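Local atomic coordinates of protein Niban 2 (Homo sapiens, PDB entry 7CTP), a protein that is a PH-domain protein of the cytosol and plasma membrane that may suppress apoptosis and may promote melanoma cell invasion. Residues A[161-166]-A[236-241]; A[6-11]-A[271-276]; A[321-326]-A[537-542]; A[520-525]-A[530-535]. All coordinates share one frame; numbering follows the deposited sequence.

Contact 1. Residues A[161-166]-A[236-241]; sequences LWHPYA and LSNLVM
His-163, just past the end of strand 157-162, meets Asn-238 of helix 232-252 mainly through a water. With CG anti to the backbone N (chi1 -173°), its ring reaches toward the helix. NE2 lies 2.9 Å from the oxygen of water 1, which also donates to Asn-238 OD1 at 2.9 Å. The other ring nitrogen, ND1, accepts from Tyr-165 N at 3.0 Å, in the ring plane and nearly straight (165°), so both ring nitrogens have a partner and the ring's rotation is fixed. Asn-238 turns ND2 to Met-227 O, leaving OD1 to the water. Pro-164 next packs its CD over one face of His-163 and its CB over the centre of the Tyr-165 ring. Met-241 CB covers the opposite face of that tyrosine, 3.5 Å from the ring centroid and 11° off the normal, a CH-pi contact. The folded Met-241 chain brings CE back to 4.1 Å from Tyr-165 CB, while Asn-238 OD1 lies at the ring edge, 3.8 Å from CD2. The loop leaving this PH-domain strand is thereby pressed against helix 232-252, and helix 260-337 flanks both through Ser-271, bonded to Tyr-165 O, and Val-274, packed on Met-241.

Contact 2. Residues A[6-11]-A[271-276]; sequences THLDDA and SDAVYH
Leu-8 projects its side chain from the break between helix 3-7 and helix 10-48 toward Ala-273 and Val-274 on helix 260-337. CB points at that helix, and CG, held beside the backbone N (chi1 -63°), continues the approach; the contact itself is made one bond further on, by the two methyls. CD1 comes within 3.5 Å of Ala-273 CB and is also 3.9 Å from Val-274 CG2. CD2 meets the same valine methyl, also 3.9 Å from Val-274 CG2. The fork of the leucine thus straddles a single methyl of the valine, and the two side chains run at about a right angle to each other. Val-274 offers CG2 because that branch lies anti to its carbonyl carbon, beside the N.

The backbones stay well apart, with 8.4 Å between Leu-8 CA and Val-274 CA. The short side chain of Ala-273 is met by CD1 at its CB, the one side-chain carbon it has. Leu-8 is the first residue to leave helical geometry after helix 3-7, and Asp-9 then acts as N-cap of helix 10-48, its OD1 accepting from Arg-12 N. Ile-16 of that helix packs on both Leu-8 and Val-274, and Leu-248 of helix 232-252 also lies against the valine. Across the two segments the chemistry is wholly apolar: the N-terminal end of the chain is held to helix 260-337 here by methyl packing, while on the 6-11 side the Asp-9 cap serves the turn between the two N-terminal helices.

Contact 3. Residues A[321-326]-A[537-542]; sequences KIRAFI and EEVVLQ
Ile-326 N donates to Ile-322 O at 2.9 Å, closing a helical turn that sets both isoleucines on the face of helix 260-337 opposed to Val-539. This valine, on helix 532-555, carries nearly all of the contact. Its CG1 methyl is 3.8 Å from Arg-323 CG and 4.1 Å from Ile-326 CG2, while its CG2 methyl is 4.2 Å from Ile-322 CG2 and also borders the arginine chain. The two branches therefore divide the three partners between them, with Arg-323 CG touching both. With CG1 of Val-539 anti to its backbone N (chi1 165°), the other branch falls beside that N and turns to Ile-322. Arg-323 plays a double part: its aliphatic root covers the valine at the margin of the interface, then the chain bends at chi3 and takes the guanidinium away to a salt bridge from NH2 to Glu-316 OE2. Polar and apolar ends of one side chain are thus kept separate.

The backbones come nearest where Arg-323 CA lies 6.5 Å from Val-539 CA. Over these segments the axes approach to 9.9 Å and cross at -59°, a steep crossing that restricts packing to a small patch. Around it, Ile-326 also rests on Thr-510 and Cys-511 at the end of helix 464-511, Ile-322 reaches Thr-535 and Tyr-536 one turn earlier on helix 532-555, and Glu-537 turns off to a salt bridge with Arg-213 of helix 204-218.

Contact 4. Residues A[520-525]-A[530-535]; sequences ELIFED and ILVENT
Ile-522 fills the tight part of this contact, lying against Ile-530 and Val-532 where the chain doubles back before helix 532-555. Its side chain is extended, with CG1 beside the backbone N and CD1 pointing onward (chi2 166°), and the terminal methyl does most of the touching. CD1 sits 3.8 Å from Val-532 CG2 and 3.9 Å from Ile-530 CG2, and it also rests 3.8 Å from the carbonyl oxygen Ile-530 O. One bond back, CG1 packs on the same Ile-530 CG2 at 3.9 Å. The two isoleucine side chains lie alongside each other, running opposite ways. All three side chains are buried.

The other side is loose. Glu-520, Phe-523, Glu-524 and Asp-525 are exposed, and the ring of Phe-523 leads away from Ile-530, with Asp-525 N above the centre of one face and Phe-526 meeting it edge-to-face. That side contributes almost nothing to the packing.

Beyond the isoleucines the chain enters its helix. Leu-531, the N-cap residue, has its carbonyl oxygen held twice: Thr-535 N binds Leu-531 O at 3.0 Å, and Thr-535 OG1 donates to Leu-531 O at 2.9 Å from above the carbonyl plane. These bonds secure the first turn, from which Val-532 presents CG2 to Ile-522. In the wider fold, Ile-530 packs on Ser-314 and Leu-318 of helix 260-337, while Leu-531 points the other way onto Asp-33, Gln-34 and Val-37 of helix 10-48.

Overall arrangement
The four contacts form two pairs, each with centres 14 Å apart. Contacts 1 and 2 meet directly: Ser-237 CB packs 3.6 Å from Tyr-275 CE1, and contact 1 is nested inside the loop that contact 2 closes. Contacts 3 and 4 share helix 532-555 and touch through Lys-321 CG and Leu-521 CD1 at 3.8 Å, with contact 4 nested inside contact 3. The long helix 260-337 joins the pairs, serving contact 2 near its start and contact 3 near its end, about 45 Å away between centres. One pair thus joins the PH domain to the helices around it, the other lies within the helical part remote from it.

Contact 1. Residues A[161-166]-A[236-241]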
# COMPACT_ATOMS: atom_id res chain seq x y z
N LEU A 161 3.53 -18.46 -3.68
CA LEU A 161 3.30 -17.25 -2.90
C LEU A 161 4.25 -17.24 -1.71
O LEU A 161 4.16 -18.11 -0.84
CB LEU A 161 1.85 -17.19 -2.41
CG LEU A 161 0.76 -17.16 -3.47
CD1 LEU A 161 -0.59 -16.96 -2.79
CD2 LEU A 161 1.03 -16.06 -4.47
N TRP A 162 5.14 -16.24 -1.68
CA TRP A 162 6.12 -16.06 -0.62
C TRP A 162 5.78 -14.83 0.21
O TRP A 162 5.29 -13.83 -0.34
CB TRP A 162 7.53 -15.91 -1.22
CG TRP A 162 8.61 -15.52 -0.25
CD1 TRP A 162 9.47 -16.36 0.41
CD2 TRP A 162 8.99 -14.20 0.13
NE1 TRP A 162 10.34 -15.64 1.19
CE2 TRP A 162 10.07 -14.31 1.03
CE3 TRP A 162 8.51 -12.92 -0.20
CZ2 TRP A 162 10.68 -13.19 1.60
CZ3 TRP A 162 9.13 -11.82 0.36
CH2 TRP A 162 10.19 -11.96 1.26
N HIS A 163 6.05 -14.89 1.51
CA HIS A 163 5.88 -13.77 2.44
C HIS A 163 7.07 -13.81 3.38
O HIS A 163 7.55 -14.90 3.71
CB HIS A 163 4.54 -13.92 3.20
CG HIS A 163 4.16 -12.76 4.07
ND1 HIS A 163 4.77 -12.49 5.28
CD2 HIS A 163 3.18 -11.83 3.93
CE1 HIS A 163 4.20 -11.44 5.84
NE2 HIS A 163 3.23 -11.02 5.04
N PRO A 164 7.59 -12.65 3.81
CA PRO A 164 8.80 -12.70 4.65
C PRO A 164 8.60 -13.40 5.98
O PRO A 164 9.57 -13.94 6.53
CB PRO A 164 9.17 -11.22 4.84
CG PRO A 164 7.89 -10.46 4.55
CD PRO A 164 7.19 -11.27 3.49
N TYR A 165 7.35 -13.42 6.51
CA TYR A 165 7.08 -13.92 7.86
C TYR A 165 5.98 -14.97 7.92
O TYR A 165 6.03 -15.84 8.80
CB TYR A 165 6.69 -12.75 8.80
CG TYR A 165 7.61 -11.55 8.72
CD1 TYR A 165 8.96 -11.68 8.99
CD2 TYR A 165 7.13 -10.31 8.32
CE1 TYR A 165 9.81 -10.60 8.89
CE2 TYR A 165 7.98 -9.22 8.22
CZ TYR A 165 9.32 -9.38 8.50
OH TYR A 165 10.18 -8.32 8.40
N ALA A 166 4.98 -14.90 7.04
CA ALA A 166 3.85 -15.81 7.09
C ALA A 166 4.11 -17.03 6.19
O ALA A 166 5.14 -17.13 5.53
CB ALA A 166 2.57 -15.08 6.67
N LEU A 236 1.49 -3.76 11.90
CA LEU A 236 2.04 -3.92 13.24
C LEU A 236 2.70 -5.28 13.41
O LEU A 236 3.74 -5.40 14.07
CB LEU A 236 0.94 -3.75 14.27
CG LEU A 236 0.68 -2.34 14.77
CD1 LEU A 236 -0.44 -2.44 15.79
CD2 LEU A 236 1.96 -1.79 15.39
N SER A 237 2.08 -6.32 12.85
CA SER A 237 2.69 -7.65 12.91
C SER A 237 4.01 -7.67 12.16
O SER A 237 4.99 -8.27 12.63
CB SER A 237 1.73 -8.69 12.34
OG SER A 237 0.50 -8.65 13.02
N ASN A 238 4.07 -7.02 10.99
CA ASN A 238 5.32 -6.91 10.26
C ASN A 238 6.37 -6.17 11.07
O ASN A 238 7.56 -6.53 11.05
CB ASN A 238 5.12 -6.20 8.92
CG ASN A 238 4.23 -6.96 7.94
OD1 ASN A 238 4.02 -8.18 8.06
ND2 ASN A 238 3.70 -6.23 6.96
N LEU A 239 5.97 -5.09 11.76
CA LEU A 239 6.89 -4.33 12.60
C LEU A 239 7.51 -5.21 13.68
O LEU A 239 8.73 -5.19 13.88
CB LEU A 239 6.14 -3.16 13.24
CG LEU A 239 6.95 -2.13 14.03
CD1 LEU A 239 7.80 -1.27 13.08
CD2 LEU A 239 5.99 -1.27 14.82
N VAL A 240 6.67 -5.95 14.40
CA VAL A 240 7.15 -6.85 15.45
C VAL A 240 8.07 -7.92 14.88
O VAL A 240 9.15 -8.18 15.42
CB VAL A 240 5.97 -7.47 16.21
CG1 VAL A 240 6.47 -8.54 17.20
CG2 VAL A 240 5.19 -6.40 16.96
N MET A 241 7.65 -8.58 13.79
CA MET A 241 8.47 -9.65 13.22
C MET A 241 9.82 -9.13 12.74
O MET A 241 10.84 -9.82 12.90
CB MET A 241 7.74 -10.34 12.06
CG MET A 241 6.48 -11.10 12.44
SD MET A 241 6.74 -12.43 13.65
CE MET A 241 7.71 -13.59 12.67
O HOH W 1 1.69 -9.15 6.64

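Contact 2. Residues A[6-11]-A[271-276]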
# COMPACT_ATOMS: atom_id res chain seq x y z
N THR A 6 8.09 -28.57 19.68
CA THR A 6 9.44 -28.61 20.24
C THR A 6 9.98 -27.21 20.48
O THR A 6 10.47 -26.90 21.57
CB THR A 6 10.37 -29.38 19.31
OG1 THR A 6 9.86 -30.70 19.11
CG2 THR A 6 11.77 -29.47 19.93
N HIS A 7 9.90 -26.34 19.47
CA HIS A 7 10.59 -25.06 19.52
C HIS A 7 9.69 -23.90 19.91
O HIS A 7 10.21 -22.89 20.40
CB HIS A 7 11.26 -24.77 18.18
CG HIS A 7 12.24 -25.83 17.77
ND1 HIS A 7 13.38 -26.10 18.49
CD2 HIS A 7 12.23 -26.70 16.73
CE1 HIS A 7 14.04 -27.09 17.91
NE2 HIS A 7 13.37 -27.47 16.84
N LEU A 8 8.38 -24.02 19.75
CA LEU A 8 7.51 -23.00 20.31
C LEU A 8 6.72 -23.57 21.47
O LEU A 8 5.48 -23.55 21.47
CB LEU A 8 6.57 -22.43 19.23
CG LEU A 8 7.28 -21.70 18.10
CD1 LEU A 8 6.30 -21.23 17.04
CD2 LEU A 8 8.07 -20.52 18.65
N ASP A 9 7.41 -24.08 22.49
CA ASP A 9 6.73 -24.54 23.68
C ASP A 9 6.17 -23.35 24.47
O ASP A 9 6.35 -22.19 24.10
CB ASP A 9 7.64 -25.43 24.55
CG ASP A 9 8.84 -24.69 25.14
OD1 ASP A 9 8.92 -23.45 25.07
OD2 ASP A 9 9.72 -25.39 25.70
N ASP A 10 5.46 -23.65 25.55
CA ASP A 10 4.79 -22.60 26.30
C ASP A 10 5.77 -21.54 26.79
O ASP A 10 5.48 -20.34 26.75
CB ASP A 10 4.00 -23.19 27.47
CG ASP A 10 2.67 -23.77 27.04
OD1 ASP A 10 2.33 -23.67 25.84
OD2 ASP A 10 1.97 -24.33 27.90
N ALA A 11 6.95 -21.97 27.25
CA ALA A 11 7.92 -21.01 27.79
C ALA A 11 8.39 -20.05 26.70
O ALA A 11 8.47 -18.84 26.91
CB ALA A 11 9.11 -21.73 28.41
N SER A 271 8.20 -19.38 11.72
CA SER A 271 7.91 -17.97 11.50
C SER A 271 6.41 -17.73 11.34
O SER A 271 5.86 -16.76 11.89
CB SER A 271 8.65 -17.47 10.26
OG SER A 271 8.51 -16.07 10.10
N ASP A 272 5.74 -18.60 10.58
CA ASP A 272 4.30 -18.42 10.39
C ASP A 272 3.55 -18.54 11.71
O ASP A 272 2.58 -17.80 11.95
CB ASP A 272 3.73 -19.45 9.41
CG ASP A 272 2.22 -19.29 9.25
OD1 ASP A 272 1.79 -18.30 8.62
OD2 ASP A 272 1.45 -20.11 9.78
N ALA A 273 3.95 -19.49 12.56
CA ALA A 273 3.31 -19.65 13.86
C ALA A 273 3.52 -18.42 14.74
O ALA A 273 2.58 -17.97 15.41
CB ALA A 273 3.83 -20.90 14.56
N VAL A 274 4.73 -17.87 14.74
CA VAL A 274 4.98 -16.65 15.50
C VAL A 274 4.20 -15.48 14.91
O VAL A 274 3.64 -14.66 15.65
CB VAL A 274 6.49 -16.35 15.57
CG1 VAL A 274 6.75 -15.01 16.27
CG2 VAL A 274 7.23 -17.48 16.31
N TYR A 275 4.14 -15.39 13.58
CA TYR A 275 3.37 -14.32 12.95
C TYR A 275 1.91 -14.35 13.41
O TYR A 275 1.33 -13.30 13.69
CB TYR A 275 3.46 -14.44 11.42
CG TYR A 275 2.65 -13.40 10.67
CD1 TYR A 275 3.16 -12.12 10.44
CD2 TYR A 275 1.37 -13.69 10.19
CE1 TYR A 275 2.40 -11.15 9.76
CE2 TYR A 275 0.61 -12.74 9.52
CZ TYR A 275 1.13 -11.48 9.30
OH TYR A 275 0.35 -10.55 8.62
N HIS A 276 1.31 -15.54 13.49
CA HIS A 276 -0.08 -15.64 13.94
C HIS A 276 -0.25 -15.16 15.38
O HIS A 276 -1.21 -14.44 15.71
CB HIS A 276 -0.57 -17.09 13.82
CG HIS A 276 -1.77 -17.39 14.67
ND1 HIS A 276 -3.06 -17.11 14.26
CD2 HIS A 276 -1.88 -17.91 15.92
CE1 HIS A 276 -3.91 -17.45 15.21
NE2 HIS A 276 -3.22 -17.94 16.23

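Contact 3. Residues A[321-326]-A[537-542]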
# COMPACT_ATOMS: atom_id res chain seq x y z
N LYS A 321 12.07 28.71 16.53
CA LYS A 321 13.23 28.37 17.35
C LYS A 321 13.97 27.17 16.78
O LYS A 321 15.20 27.09 16.86
CB LYS A 321 12.78 28.08 18.78
CG LYS A 321 12.10 29.24 19.47
CD LYS A 321 13.05 30.41 19.67
CE LYS A 321 12.40 31.48 20.56
NZ LYS A 321 12.62 32.85 20.03
N ILE A 322 13.23 26.22 16.21
CA ILE A 322 13.87 25.07 15.57
C ILE A 322 14.61 25.51 14.31
O ILE A 322 15.75 25.08 14.06
CB ILE A 322 12.82 23.99 15.28
CG1 ILE A 322 12.26 23.42 16.59
CG2 ILE A 322 13.40 22.89 14.39
CD1 ILE A 322 11.07 22.49 16.38
N ARG A 323 13.98 26.36 13.50
CA ARG A 323 14.61 26.91 12.30
C ARG A 323 15.94 27.57 12.64
O ARG A 323 16.97 27.29 12.00
CB ARG A 323 13.68 27.93 11.64
CG ARG A 323 12.73 27.37 10.63
CD ARG A 323 11.99 28.48 9.90
NE ARG A 323 10.55 28.23 9.85
CZ ARG A 323 9.65 28.89 10.57
NH1 ARG A 323 10.02 29.85 11.41
NH2 ARG A 323 8.36 28.59 10.45
N ALA A 324 15.94 28.46 13.63
CA ALA A 324 17.17 29.13 14.05
C ALA A 324 18.28 28.12 14.32
O ALA A 324 19.45 28.39 14.04
CB ALA A 324 16.91 29.97 15.30
N PHE A 325 17.92 26.94 14.83
CA PHE A 325 18.88 25.94 15.24
C PHE A 325 19.39 25.11 14.07
O PHE A 325 20.59 24.86 13.94
CB PHE A 325 18.24 25.05 16.32
CG PHE A 325 18.98 23.78 16.61
CD1 PHE A 325 20.23 23.80 17.21
CD2 PHE A 325 18.40 22.55 16.32
CE1 PHE A 325 20.89 22.61 17.49
CE2 PHE A 325 19.06 21.37 16.60
CZ PHE A 325 20.31 21.40 17.18
N ILE A 326 18.49 24.69 13.17
CA ILE A 326 18.83 23.65 12.20
C ILE A 326 18.83 24.14 10.75
O ILE A 326 19.41 23.45 9.90
CB ILE A 326 17.90 22.43 12.36
CG1 ILE A 326 18.56 21.19 11.76
CG2 ILE A 326 16.58 22.69 11.64
CD1 ILE A 326 19.95 20.95 12.31
N GLU A 537 10.26 18.06 11.81
CA GLU A 537 10.19 17.42 10.50
C GLU A 537 9.52 18.33 9.47
O GLU A 537 9.88 18.30 8.29
CB GLU A 537 9.47 16.07 10.60
CG GLU A 537 10.26 15.05 11.41
CD GLU A 537 9.69 13.65 11.33
OE1 GLU A 537 8.71 13.44 10.57
OE2 GLU A 537 10.24 12.77 12.02
N GLU A 538 8.55 19.14 9.90
CA GLU A 538 7.94 20.11 8.99
C GLU A 538 8.95 21.19 8.59
O GLU A 538 8.94 21.66 7.44
CB GLU A 538 6.71 20.76 9.62
CG GLU A 538 5.51 19.82 9.78
CD GLU A 538 4.31 20.50 10.43
OE1 GLU A 538 3.53 19.81 11.12
OE2 GLU A 538 4.16 21.72 10.26
N VAL A 539 9.82 21.60 9.52
CA VAL A 539 10.87 22.56 9.18
C VAL A 539 11.80 21.97 8.12
O VAL A 539 12.14 22.63 7.13
CB VAL A 539 11.65 22.97 10.45
CG1 VAL A 539 12.97 23.66 10.07
CG2 VAL A 539 10.79 23.89 11.31
N VAL A 540 12.18 20.71 8.29
CA VAL A 540 13.05 20.05 7.31
C VAL A 540 12.33 19.92 5.97
O VAL A 540 12.93 20.14 4.91
CB VAL A 540 13.50 18.68 7.84
CG1 VAL A 540 14.28 17.93 6.76
CG2 VAL A 540 14.34 18.86 9.09
N LEU A 541 11.05 19.54 6.00
CA LEU A 541 10.28 19.42 4.77
C LEU A 541 10.30 20.71 3.97
O LEU A 541 10.38 20.68 2.74
CB LEU A 541 8.83 19.02 5.08
CG LEU A 541 7.84 18.85 3.92
CD1 LEU A 541 6.87 17.72 4.22
CD2 LEU A 541 7.07 20.14 3.63
N GLN A 542 10.24 21.85 4.65
CA GLN A 542 10.15 23.12 3.94
C GLN A 542 11.46 23.45 3.22
O GLN A 542 11.44 24.21 2.24
CB GLN A 542 9.76 24.25 4.89
CG GLN A 542 8.28 24.26 5.24
CD GLN A 542 7.39 24.32 4.01
OE1 GLN A 542 7.64 25.09 3.08
NE2 GLN A 542 6.33 23.52 4.01

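Contact 4. Residues A[520-525]-A[530-535]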
# COMPACT_ATOMS: atom_id res chain seq x y z
N GLU A 520 9.83 22.59 26.30
CA GLU A 520 9.37 23.57 27.27
C GLU A 520 8.64 24.74 26.62
O GLU A 520 8.00 25.52 27.34
CB GLU A 520 10.55 24.08 28.09
CG GLU A 520 11.62 24.76 27.25
CD GLU A 520 12.74 25.35 28.09
OE1 GLU A 520 13.58 26.09 27.53
OE2 GLU A 520 12.77 25.08 29.31
N LEU A 521 8.70 24.88 25.30
CA LEU A 521 8.01 25.94 24.57
C LEU A 521 6.56 25.60 24.25
O LEU A 521 5.83 26.48 23.78
CB LEU A 521 8.74 26.25 23.27
CG LEU A 521 10.23 26.57 23.34
CD1 LEU A 521 10.80 26.71 21.94
CD2 LEU A 521 10.47 27.84 24.16
N ILE A 522 6.13 24.37 24.47
CA ILE A 522 4.80 23.92 24.08
C ILE A 522 3.88 24.03 25.30
O ILE A 522 4.09 23.36 26.31
CB ILE A 522 4.82 22.49 23.53
CG1 ILE A 522 5.62 22.43 22.22
CG2 ILE A 522 3.40 21.99 23.29
CD1 ILE A 522 5.96 21.02 21.80
N PHE A 523 2.88 24.90 25.20
CA PHE A 523 1.84 25.00 26.22
C PHE A 523 1.21 23.63 26.47
O PHE A 523 0.82 22.94 25.52
CB PHE A 523 0.80 26.01 25.75
CG PHE A 523 -0.38 26.16 26.68
CD1 PHE A 523 -0.20 26.26 28.05
CD2 PHE A 523 -1.65 26.24 26.16
CE1 PHE A 523 -1.30 26.43 28.89
CE2 PHE A 523 -2.75 26.40 26.99
CZ PHE A 523 -2.57 26.49 28.36
N GLU A 524 1.12 23.24 27.75
CA GLU A 524 0.78 21.86 28.08
C GLU A 524 -0.59 21.46 27.55
O GLU A 524 -0.79 20.31 27.14
CB GLU A 524 0.87 21.66 29.60
CG GLU A 524 0.34 20.32 30.10
CD GLU A 524 -0.08 20.37 31.56
OE1 GLU A 524 -1.01 19.62 31.94
OE2 GLU A 524 0.51 21.17 32.32
N ASP A 525 -1.55 22.38 27.55
CA ASP A 525 -2.87 22.07 27.01
C ASP A 525 -2.86 21.85 25.50
O ASP A 525 -3.86 21.37 24.96
CB ASP A 525 -3.87 23.18 27.35
CG ASP A 525 -4.21 23.23 28.83
OD1 ASP A 525 -3.55 22.52 29.63
OD2 ASP A 525 -5.14 23.98 29.19
N ILE A 530 0.68 19.48 19.23
CA ILE A 530 1.98 20.01 18.82
C ILE A 530 3.05 19.09 19.38
O ILE A 530 3.12 18.88 20.60
CB ILE A 530 2.21 21.45 19.31
CG1 ILE A 530 1.08 22.36 18.81
CG2 ILE A 530 3.59 21.94 18.88
CD1 ILE A 530 1.17 23.78 19.34
N LEU A 531 3.90 18.55 18.50
CA LEU A 531 5.02 17.71 18.89
C LEU A 531 6.32 18.32 18.38
O LEU A 531 6.39 18.76 17.23
CB LEU A 531 4.88 16.29 18.33
CG LEU A 531 3.77 15.44 18.95
CD1 LEU A 531 3.54 14.16 18.14
CD2 LEU A 531 4.13 15.11 20.38
N VAL A 532 7.35 18.35 19.24
CA VAL A 532 8.65 18.85 18.81
C VAL A 532 9.10 18.13 17.55
O VAL A 532 9.53 18.75 16.57
CB VAL A 532 9.69 18.69 19.93
CG1 VAL A 532 11.09 18.95 19.39
CG2 VAL A 532 9.39 19.62 21.09
N GLU A 533 8.99 16.81 17.55
CA GLU A 533 9.50 16.03 16.43
C GLU A 533 8.77 16.37 15.13
O GLU A 533 9.40 16.56 14.09
CB GLU A 533 9.39 14.55 16.73
CG GLU A 533 10.08 13.70 15.70
CD GLU A 533 11.59 13.67 15.84
OE1 GLU A 533 12.09 13.85 16.97
OE2 GLU A 533 12.27 13.44 14.81
N ASN A 534 7.43 16.42 15.17
CA ASN A 534 6.66 16.72 13.97
C ASN A 534 6.92 18.12 13.46
O ASN A 534 6.98 18.36 12.24
CB ASN A 534 5.16 16.56 14.24
CG ASN A 534 4.74 15.12 14.39
OD1 ASN A 534 5.30 14.38 15.20
ND2 ASN A 534 3.76 14.70 13.60
N THR A 535 7.05 19.08 14.37
CA THR A 535 7.35 20.45 13.97
C THR A 535 8.73 20.53 13.33
O THR A 535 8.91 21.15 12.27
CB THR A 535 7.26 21.37 15.18
OG1 THR A 535 5.94 21.26 15.76
CG2 THR A 535 7.51 22.82 14.78